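Local coordinates for DUF3120 domain-containing protein (Bordetella pertussis, PDB 6RGN) that is a type III secretion effector whose N-terminal domain targets membranes, probably by binding the lipid PIP2, at residues Ser74-Ala77 with Leu78-Val81. Numbering follows the deposited sequence.
Sequences SSEA and LREV
Ser75 OG reaches forward to the first turn of helix 76-90 and accepts from Leu78 N at 3.0 Å, with an N-H...O angle of 150°. Its chi1 of 64° sets the hydroxyl between the backbone N and the carbonyl carbon, within reach of that amide, and the same oxygen is hydrogen-bonded to Glu116 of helix 114-120, so this buried polar atom has two partners. Ser75 O takes the first i to i+4 bond, from Arg79 N at 2.9 Å, with the donor in the carbonyl plane. The Arg79 side chain runs back toward the start of the helix and bends at chi3 (-127°). Its guanidinium thereby lays one face over Glu76 CA, while NE and NH1 both give weak bonds to Ser74 O, the latter at 3.2 Å. The Glu76 chain is extended, and its OE2 stays 5.2 Å from Arg79 NH2, too far for a salt bridge. Beside this, Leu78 CD2 packs 4.0 Å from Ser74 CB, and the leucine also touches Trp109 and Arg120. Ala77 and Val81 face helix 96-112, joining this end of the helix to the bundle. The arrangement is a serine N-cap opening one helix of an all-helical membrane-targeting domain.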
loop_
_atom_site.group_PDB
_atom_site.type_symbol
_atom_site.label_atom_id
_atom_site.label_comp_id
_atom_site.label_asym_id
_atom_site.label_seq_id
_atom_site.Cartn_x
_atom_site.Cartn_y
_atom_site.Cartn_z
ATOM N N SER A 74 -13.276 -4.415 6.634
ATOM C CA SER A 74 -12.165 -3.437 6.574
ATOM C C SER A 74 -12.708 -2.014 6.764
ATOM O O SER A 74 -13.783 -1.737 6.259
ATOM C CB SER A 74 -11.429 -3.572 5.276
ATOM O OG SER A 74 -10.911 -4.886 5.190
ATOM N N SER A 75 -12.004 -1.160 7.486
ATOM C CA SER A 75 -12.357 0.272 7.643
ATOM C C SER A 75 -12.295 0.924 6.262
ATOM O O SER A 75 -11.587 0.395 5.385
ATOM C CB SER A 75 -11.438 1.000 8.556
ATOM O OG SER A 75 -10.123 1.029 8.000
ATOM N N GLU A 76 -12.975 2.056 6.113
ATOM C CA GLU A 76 -12.955 2.883 4.876
ATOM C C GLU A 76 -11.497 3.256 4.634
ATOM O O GLU A 76 -11.077 3.212 3.492
ATOM C CB GLU A 76 -13.864 4.119 4.981
ATOM C CG GLU A 76 -13.849 5.012 3.743
ATOM C CD GLU A 76 -14.894 6.132 3.713
ATOM O OE1 GLU A 76 -15.108 6.752 2.611
ATOM O OE2 GLU A 76 -15.534 6.396 4.781
ATOM N N ALA A 77 -10.739 3.553 5.683
ATOM C CA ALA A 77 -9.319 3.970 5.561
ATOM C C ALA A 77 -8.519 2.826 4.920
ATOM O O ALA A 77 -7.715 3.108 4.025
ATOM C CB ALA A 77 -8.754 4.337 6.881
ATOM N N LEU A 78 -8.785 1.594 5.328
ATOM C CA LEU A 78 -8.031 0.411 4.819
ATOM C C LEU A 78 -8.515 0.170 3.378
ATOM O O LEU A 78 -7.661 -0.151 2.553
ATOM C CB LEU A 78 -8.285 -0.817 5.683
ATOM C CG LEU A 78 -7.517 -2.058 5.249
ATOM C CD1 LEU A 78 -6.083 -1.739 4.922
ATOM C CD2 LEU A 78 -7.566 -3.192 6.281
ATOM N N ARG A 79 -9.802 0.301 3.071
ATOM C CA ARG A 79 -10.313 0.086 1.683
ATOM C C ARG A 79 -9.670 1.109 0.730
ATOM O O ARG A 79 -9.283 0.739 -0.350
ATOM C CB ARG A 79 -11.823 0.257 1.577
ATOM C CG ARG A 79 -12.608 -0.878 2.207
ATOM C CD ARG A 79 -14.079 -0.618 1.900
ATOM N NE ARG A 79 -14.740 -0.661 3.182
ATOM C CZ ARG A 79 -15.507 0.306 3.708
ATOM N NH1 ARG A 79 -16.019 0.105 4.915
ATOM N NH2 ARG A 79 -15.759 1.447 3.070
ATOM N N GLU A 80 -9.460 2.344 1.187
ATOM C CA GLU A 80 -8.777 3.370 0.354
ATOM C C GLU A 80 -7.312 2.985 0.146
ATOM O O GLU A 80 -6.793 3.201 -0.947
ATOM C CB GLU A 80 -8.813 4.775 0.951
ATOM C CG GLU A 80 -8.433 5.834 -0.084
ATOM C CD GLU A 80 -9.469 5.897 -1.195
ATOM O OE1 GLU A 80 -10.660 5.923 -0.841
ATOM O OE2 GLU A 80 -9.093 5.857 -2.414
ATOM N N VAL A 81 -6.639 2.467 1.164
ATOM C CA VAL A 81 -5.258 1.981 0.981
ATOM C C VAL A 81 -5.229 0.911 -0.106
ATOM O O VAL A 81 -4.298 0.977 -0.956
ATOM C CB VAL A 81 -4.648 1.434 2.274
ATOM C CG1 VAL A 81 -3.406 0.640 1.975
ATOM C CG2 VAL A 81 -4.398 2.575 3.246
#